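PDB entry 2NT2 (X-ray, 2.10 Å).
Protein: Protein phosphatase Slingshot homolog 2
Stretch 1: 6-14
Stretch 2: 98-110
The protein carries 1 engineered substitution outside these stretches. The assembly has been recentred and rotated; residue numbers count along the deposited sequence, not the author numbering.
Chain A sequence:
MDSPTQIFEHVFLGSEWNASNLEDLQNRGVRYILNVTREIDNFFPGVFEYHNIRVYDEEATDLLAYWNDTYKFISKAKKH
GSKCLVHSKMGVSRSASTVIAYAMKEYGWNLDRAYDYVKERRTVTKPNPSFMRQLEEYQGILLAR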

# COMPACT_ATOMS: atom_id res chain seq x y z
N GLN A 6 4.67 9.38 -3.67
CA GLN A 6 4.93 8.53 -4.83
C GLN A 6 6.09 7.59 -4.53
O GLN A 6 7.20 8.03 -4.23
CB GLN A 6 5.24 9.35 -6.09
CG GLN A 6 5.06 8.53 -7.36
CD GLN A 6 5.09 9.35 -8.63
OE1 GLN A 6 5.48 10.52 -8.65
NE2 GLN A 6 4.66 8.74 -9.73
N ILE A 7 5.83 6.29 -4.62
CA ILE A 7 6.91 5.34 -4.33
C ILE A 7 7.41 4.68 -5.60
O ILE A 7 8.61 4.43 -5.75
CB ILE A 7 6.44 4.28 -3.31
CG1 ILE A 7 5.78 4.92 -2.08
CG2 ILE A 7 7.59 3.39 -2.91
CD1 ILE A 7 6.65 5.96 -1.40
N PHE A 8 6.49 4.39 -6.51
CA PHE A 8 6.86 3.91 -7.83
C PHE A 8 6.10 4.69 -8.89
O PHE A 8 5.26 5.50 -8.48
CB PHE A 8 6.64 2.41 -7.96
CG PHE A 8 7.52 1.64 -6.99
CD1 PHE A 8 6.96 0.80 -6.05
CD2 PHE A 8 8.90 1.76 -7.05
CE1 PHE A 8 7.76 0.10 -5.17
CE2 PHE A 8 9.72 1.07 -6.17
CZ PHE A 8 9.13 0.23 -5.23
N GLU A 9 6.41 4.47 -10.16
CA GLU A 9 5.72 5.19 -11.23
C GLU A 9 4.21 5.09 -11.03
O GLU A 9 3.49 6.08 -11.16
CB GLU A 9 6.12 4.66 -12.60
CG GLU A 9 4.99 4.18 -13.48
CD GLU A 9 4.34 5.26 -14.32
OE1 GLU A 9 4.11 5.02 -15.52
OE2 GLU A 9 4.03 6.34 -13.77
N HIS A 10 3.77 3.89 -10.66
CA HIS A 10 2.36 3.56 -10.56
C HIS A 10 1.87 3.40 -9.13
O HIS A 10 0.79 2.84 -8.91
CB HIS A 10 2.10 2.26 -11.34
CG HIS A 10 2.84 1.09 -10.77
ND1 HIS A 10 4.21 1.05 -10.65
CD2 HIS A 10 2.39 -0.10 -10.29
CE1 HIS A 10 4.58 -0.11 -10.12
NE2 HIS A 10 3.49 -0.83 -9.89
N VAL A 11 2.62 3.88 -8.13
CA VAL A 11 2.24 3.60 -6.74
C VAL A 11 2.38 4.83 -5.86
O VAL A 11 3.45 5.43 -5.78
CB VAL A 11 3.07 2.47 -6.11
CG1 VAL A 11 2.68 2.25 -4.65
CG2 VAL A 11 2.92 1.17 -6.90
N PHE A 12 1.30 5.18 -5.16
CA PHE A 12 1.36 6.22 -4.14
C PHE A 12 1.04 5.61 -2.77
O PHE A 12 0.21 4.71 -2.68
CB PHE A 12 0.40 7.36 -4.44
CG PHE A 12 0.94 8.37 -5.44
CD1 PHE A 12 0.77 8.17 -6.80
CD2 PHE A 12 1.61 9.50 -5.01
CE1 PHE A 12 1.27 9.07 -7.72
CE2 PHE A 12 2.12 10.41 -5.92
CZ PHE A 12 1.95 10.20 -7.28
N LEU A 13 1.68 6.15 -1.75
CA LEU A 13 1.42 5.77 -0.36
C LEU A 13 0.85 6.96 0.42
O LEU A 13 1.46 8.03 0.44
CB LEU A 13 2.73 5.27 0.27
CG LEU A 13 2.63 4.78 1.72
CD1 LEU A 13 1.70 3.59 1.80
CD2 LEU A 13 4.01 4.45 2.27
N GLY A 14 -0.31 6.81 1.06
CA GLY A 14 -0.94 7.97 1.68
C GLY A 14 -1.92 7.66 2.79
O GLY A 14 -2.00 6.56 3.33
N THR A 98 2.17 -2.85 3.29
CA THR A 98 1.71 -3.40 2.02
C THR A 98 2.60 -2.95 0.87
O THR A 98 3.02 -3.75 0.04
CB THR A 98 0.26 -2.96 1.72
OG1 THR A 98 -0.61 -3.48 2.73
CG2 THR A 98 -0.20 -3.54 0.39
N VAL A 99 2.92 -1.66 0.86
CA VAL A 99 3.79 -1.12 -0.19
C VAL A 99 5.17 -1.75 -0.13
O VAL A 99 5.77 -2.07 -1.15
CB VAL A 99 3.91 0.41 -0.09
CG1 VAL A 99 5.06 0.89 -0.95
CG2 VAL A 99 2.62 1.10 -0.50
N ILE A 100 5.70 -1.95 1.08
CA ILE A 100 7.03 -2.54 1.20
C ILE A 100 7.04 -3.96 0.63
O ILE A 100 7.96 -4.34 -0.09
CB ILE A 100 7.53 -2.56 2.65
CG1 ILE A 100 7.90 -1.18 3.21
CG2 ILE A 100 8.72 -3.51 2.77
CD1 ILE A 100 7.50 -0.95 4.65
N ALA A 101 6.01 -4.74 0.95
CA ALA A 101 5.85 -6.10 0.48
C ALA A 101 5.75 -6.15 -1.04
O ALA A 101 6.34 -7.02 -1.67
CB ALA A 101 4.61 -6.74 1.09
N TYR A 102 4.99 -5.24 -1.63
CA TYR A 102 4.86 -5.26 -3.09
C TYR A 102 6.22 -5.07 -3.76
O TYR A 102 6.55 -5.77 -4.71
CB TYR A 102 3.89 -4.18 -3.56
CG TYR A 102 3.86 -4.00 -5.06
CD1 TYR A 102 3.20 -4.91 -5.88
CD2 TYR A 102 4.50 -2.93 -5.67
CE1 TYR A 102 3.17 -4.76 -7.25
CE2 TYR A 102 4.48 -2.77 -7.05
CZ TYR A 102 3.82 -3.69 -7.83
OH TYR A 102 3.80 -3.53 -9.20
N ALA A 103 7.01 -4.13 -3.25
CA ALA A 103 8.34 -3.85 -3.79
C ALA A 103 9.27 -5.05 -3.66
O ALA A 103 10.02 -5.37 -4.59
CB ALA A 103 8.94 -2.63 -3.10
N MET A 104 9.21 -5.75 -2.53
CA MET A 104 9.98 -6.98 -2.36
C MET A 104 9.61 -7.99 -3.45
O MET A 104 10.46 -8.52 -4.16
CB MET A 104 9.68 -7.61 -1.00
CG MET A 104 10.33 -6.94 0.19
SD MET A 104 9.64 -7.47 1.77
CE MET A 104 10.15 -9.18 1.84
N LYS A 105 8.31 -8.23 -3.57
CA LYS A 105 7.80 -9.15 -4.57
C LYS A 105 8.11 -8.69 -5.99
O LYS A 105 8.68 -9.43 -6.79
CB LYS A 105 6.29 -9.32 -4.42
CG LYS A 105 5.73 -10.45 -5.28
CD LYS A 105 4.52 -11.10 -4.65
CE LYS A 105 3.69 -11.81 -5.71
NZ LYS A 105 4.53 -12.74 -6.52
N GLU A 106 7.73 -7.45 -6.30
CA GLU A 106 7.79 -6.91 -7.65
C GLU A 106 9.21 -6.75 -8.16
O GLU A 106 9.53 -7.22 -9.26
CB GLU A 106 7.04 -5.57 -7.70
CG GLU A 106 7.02 -4.87 -9.04
CD GLU A 106 6.41 -5.68 -10.16
OE1 GLU A 106 5.20 -5.96 -10.16
OE2 GLU A 106 7.17 -6.06 -11.08
N TYR A 107 10.08 -6.09 -7.40
CA TYR A 107 11.43 -5.85 -7.93
C TYR A 107 12.45 -6.79 -7.32
O TYR A 107 13.64 -6.71 -7.63
CB TYR A 107 11.83 -4.38 -7.74
CG TYR A 107 10.77 -3.43 -8.28
CD1 TYR A 107 10.14 -2.52 -7.45
CD2 TYR A 107 10.39 -3.46 -9.62
CE1 TYR A 107 9.18 -1.66 -7.94
CE2 TYR A 107 9.42 -2.61 -10.12
CZ TYR A 107 8.82 -1.70 -9.27
OH TYR A 107 7.85 -0.85 -9.75
N GLY A 108 11.97 -7.69 -6.47
CA GLY A 108 12.79 -8.70 -5.82
C GLY A 108 13.78 -8.10 -4.85
O GLY A 108 14.91 -8.57 -4.71
N TRP A 109 13.35 -7.06 -4.16
CA TRP A 109 14.17 -6.32 -3.21
C TRP A 109 14.28 -6.98 -1.85
O TRP A 109 13.30 -7.52 -1.34
CB TRP A 109 13.57 -4.91 -3.07
CG TRP A 109 13.94 -4.02 -4.22
CD1 TRP A 109 14.67 -4.36 -5.31
CD2 TRP A 109 13.58 -2.65 -4.38
NE1 TRP A 109 14.80 -3.28 -6.15
CE2 TRP A 109 14.13 -2.21 -5.59
CE3 TRP A 109 12.84 -1.75 -3.61
CZ2 TRP A 109 13.97 -0.91 -6.06
CZ3 TRP A 109 12.68 -0.46 -4.06
CH2 TRP A 109 13.24 -0.05 -5.28
N ASN A 110 15.45 -6.92 -1.23
CA ASN A 110 15.60 -7.34 0.16
C ASN A 110 14.67 -6.51 1.04
O ASN A 110 14.27 -5.42 0.65
CB ASN A 110 17.04 -7.15 0.63
CG ASN A 110 17.95 -8.30 0.24
OD1 ASN A 110 17.53 -9.22 -0.46
ND2 ASN A 110 19.19 -8.23 0.71
O HOH W 1 8.48 2.15 -10.99

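What holds the strands against the helix where no polar atoms are involved? The hairpin of stretch 1 lays two short strands along helix 98-107, one running nearly with it (22° between directions) and the other nearly against it (155°), with closest axis approaches of 10.4 Å for strand 6-8 and 10.1 Å for strand 11-14. That spacing leaves room for one layer of interleaved side chains. V99 is the centre of the aliphatic part: L13 CD1 reaches V99 CG2 at 3.5 Å, V11 CG1 lies 4.3 Å from V99 CG2, and I7 CG2 lies 4.1 Å from V99 CG1. I7, V11 and L13 all point their CA-to-CB bonds toward the helix, whereas F12, between two of them, points away, as strand alternation requires. One turn along the helix from V99, Y102 adds its ring to the layer, with V11 CG2 4.2 Å from Y102 CE2.

How is the ring of F8 enclosed? F8 has the largest area covered by the other stretch, and its closest partners are A103, Y107 and W109. Y107 directs its edge at the face of F8, with centroids 4.6 Å apart, planes at 70°, and F8 CE2 only 3.3 Å from Y107 CE1. F8 in turn presents its own edge to the face of W109 in an offset arrangement, the centroids being 5.7 Å apart and the planes at 61°; the closest atoms are F8 CZ and W109 CZ3, 3.8 Å apart. The same F8 CZ sits 3.6 Å from A103 CB, so the small alanine side chain meets the tip of the ring near its plane.

Where does the contact become polar? H10 lies in the type I turn from F8 to V11; its CA-to-CB bond points toward the helix stretch, and H10 NE2 hydrogen-bonds to Y102 OH at 2.8 Å. The angle of 162° is close to linear, although either atom could be the donor. The rings themselves meet rim to rim, with neither over the other's face, and Y102 OH lies at the edge of the H10 ring, near its plane. Y102 OH also lies 3.0 Å from E106 OE1, which places a carboxylate oxygen beside this pair.

Does water take part? One water joins the turn to the aromatic cluster. It accepts from E9 N at 3.2 Å and makes a weak hydrogen bond with Y107 OH at 3.3 Å. Thus Y107, which packs against F8 through its ring edge, is also linked to the turn backbone, but through the water and weakly on the Y107 side, and E9 itself makes no direct contact with the helix stretch.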